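PDB 3E8L: serine proteinase inhibitor A from Sagittaria sagittifolia, which probably inhibits trypsin and chymotrypsin simultaneously through two reactive sites, and kallikrein weakly, as a Kunitz-type (STI-like) beta-trefoil protease inhibitor. Local coordinates for residues 55-60 / 166-171. The protein carries 2 engineered substitutions. Sequence-based numbering, arbitrary orientation.
Sequences VYEAPE and GRTLLG
With CG1 of V55 anti to the backbone N (chi1 -174°) and CG of L170 anti to its own carbonyl carbon, the two side chains cross obliquely and meet branch to branch, CG1 against CD1. They illustrate how the beta-trefoil of Kunitz-type inhibitors joins strands distant in sequence: 52-57 and 167-172 make a single antiparallel bridge, Y56 facing L169 with their CA atoms 4.1 Å apart, and splay strongly, the N-to-C directions of 55-57 and 167-171 differing by 137°. Two backbone hydrogen bonds flank that pair. N of L170 donates in the carbonyl plane to O of V55 at 3.0 Å, and N of E57 reaches O of T168 at 2.8 Å, nearly along the C=O axis. A water lies within hydrogen-bonding distance of O of V55 and O of L170. On one side, V55 and L170 pack on I117 of strand 113-119. On the other, CB of Y56 rests on CG of L169, while the Y56 ring crosses the extended R167 chain obliquely, ring and guanidinium planes 64° apart; Y56 and R167 also touch L46. E57, its CG anti to the backbone N, runs alongside T168, bringing OE1 to 3.9 Å from the methyl CG2 of T168.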
loop_
_atom_site.group_PDB
_atom_site.type_symbol
_atom_site.label_atom_id
_atom_site.label_comp_id
_atom_site.label_asym_id
_atom_site.label_seq_id
_atom_site.Cartn_x
_atom_site.Cartn_y
_atom_site.Cartn_z
ATOM N N VAL A 55 2.289 -10.074 -11.403
ATOM C CA VAL A 55 3.007 -9.125 -12.250
ATOM C C VAL A 55 4.019 -9.892 -13.112
ATOM O O VAL A 55 4.945 -10.537 -12.602
ATOM C CB VAL A 55 3.740 -8.042 -11.432
ATOM C CG1 VAL A 55 4.352 -6.998 -12.369
ATOM C CG2 VAL A 55 2.805 -7.378 -10.457
ATOM N N TYR A 56 3.818 -9.839 -14.418
ATOM C CA TYR A 56 4.713 -10.491 -15.368
ATOM C C TYR A 56 4.972 -9.599 -16.584
ATOM O O TYR A 56 4.253 -8.620 -16.830
ATOM C CB TYR A 56 4.109 -11.821 -15.822
ATOM C CG TYR A 56 3.252 -11.752 -17.074
ATOM C CD1 TYR A 56 3.632 -12.428 -18.231
ATOM C CD2 TYR A 56 2.063 -11.016 -17.102
ATOM C CE1 TYR A 56 2.860 -12.367 -19.387
ATOM C CE2 TYR A 56 1.284 -10.946 -18.251
ATOM C CZ TYR A 56 1.683 -11.622 -19.388
ATOM O OH TYR A 56 0.904 -11.563 -20.530
ATOM N N GLU A 57 5.988 -9.951 -17.358
ATOM C CA GLU A 57 6.313 -9.201 -18.554
ATOM C C GLU A 57 5.513 -9.728 -19.746
ATOM O O GLU A 57 5.656 -10.884 -20.141
ATOM C CB GLU A 57 7.794 -9.318 -18.818
ATOM C CG GLU A 57 8.320 -8.311 -19.796
ATOM C CD GLU A 57 9.756 -8.602 -20.170
ATOM O OE1 GLU A 57 10.523 -8.967 -19.255
ATOM O OE2 GLU A 57 10.106 -8.480 -21.367
ATOM N N ALA A 58 4.668 -8.885 -20.321
ATOM C CA ALA A 58 3.872 -9.274 -21.466
ATOM C C ALA A 58 4.797 -9.616 -22.621
ATOM O O ALA A 58 5.912 -9.085 -22.679
ATOM C CB ALA A 58 2.942 -8.143 -21.866
ATOM N N PRO A 59 4.344 -10.503 -23.541
ATOM C CA PRO A 59 5.098 -10.751 -24.772
ATOM C C PRO A 59 5.375 -9.470 -25.556
ATOM O O PRO A 59 4.774 -8.421 -25.294
ATOM C CB PRO A 59 4.178 -11.679 -25.593
ATOM C CG PRO A 59 2.843 -11.684 -24.887
ATOM C CD PRO A 59 3.160 -11.381 -23.447
ATOM N N GLU A 60 6.381 -9.546 -26.430
ATOM C CA GLU A 60 6.816 -8.381 -27.189
ATOM C C GLU A 60 5.699 -7.858 -28.086
ATOM O O GLU A 60 4.961 -8.671 -28.664
ATOM N N GLY A 166 7.710 -20.736 -19.054
ATOM C CA GLY A 166 7.853 -19.916 -20.252
ATOM C C GLY A 166 7.558 -18.427 -20.093
ATOM O O GLY A 166 7.991 -17.624 -20.918
ATOM N N ARG A 167 6.833 -18.047 -19.040
ATOM C CA ARG A 167 6.502 -16.640 -18.820
ATOM C C ARG A 167 7.471 -15.977 -17.831
ATOM O O ARG A 167 7.917 -16.601 -16.857
ATOM C CB ARG A 167 5.039 -16.464 -18.393
ATOM C CG ARG A 167 4.058 -16.827 -19.499
ATOM C CD ARG A 167 2.626 -16.528 -19.142
ATOM N NE ARG A 167 1.708 -17.445 -19.825
ATOM C CZ ARG A 167 0.823 -17.091 -20.768
ATOM N NH1 ARG A 167 0.712 -15.813 -21.161
ATOM N NH2 ARG A 167 0.042 -18.022 -21.334
ATOM N N THR A 168 7.819 -14.722 -18.107
ATOM C CA THR A 168 8.711 -14.002 -17.248
ATOM C C THR A 168 7.923 -13.256 -16.156
ATOM O O THR A 168 7.193 -12.308 -16.433
ATOM C CB THR A 168 9.609 -13.065 -18.059
ATOM O OG1 THR A 168 10.464 -13.847 -18.909
ATOM C CG2 THR A 168 10.475 -12.214 -17.134
ATOM N N LEU A 169 8.072 -13.707 -14.914
ATOM C CA LEU A 169 7.373 -13.123 -13.772
ATOM C C LEU A 169 8.327 -12.373 -12.847
ATOM O O LEU A 169 9.508 -12.700 -12.753
ATOM C CB LEU A 169 6.661 -14.221 -12.967
ATOM C CG LEU A 169 5.296 -14.706 -13.427
ATOM C CD1 LEU A 169 5.397 -15.532 -14.726
ATOM C CD2 LEU A 169 4.644 -15.509 -12.290
ATOM N N LEU A 170 7.804 -11.384 -12.146
ATOM C CA LEU A 170 8.632 -10.613 -11.246
ATOM C C LEU A 170 8.495 -11.167 -9.848
ATOM O O LEU A 170 7.414 -11.622 -9.467
ATOM C CB LEU A 170 8.222 -9.145 -11.273
ATOM C CG LEU A 170 8.436 -8.366 -12.567
ATOM C CD1 LEU A 170 8.335 -6.915 -12.250
ATOM C CD2 LEU A 170 9.807 -8.683 -13.160
ATOM N N GLY A 171 9.588 -11.143 -9.090
ATOM C CA GLY A 171 9.554 -11.513 -7.679
ATOM C C GLY A 171 10.747 -10.923 -6.949
ATOM O O GLY A 171 11.554 -10.201 -7.546
HETATM O O HOH W 1 4.989 -12.407 -10.379
#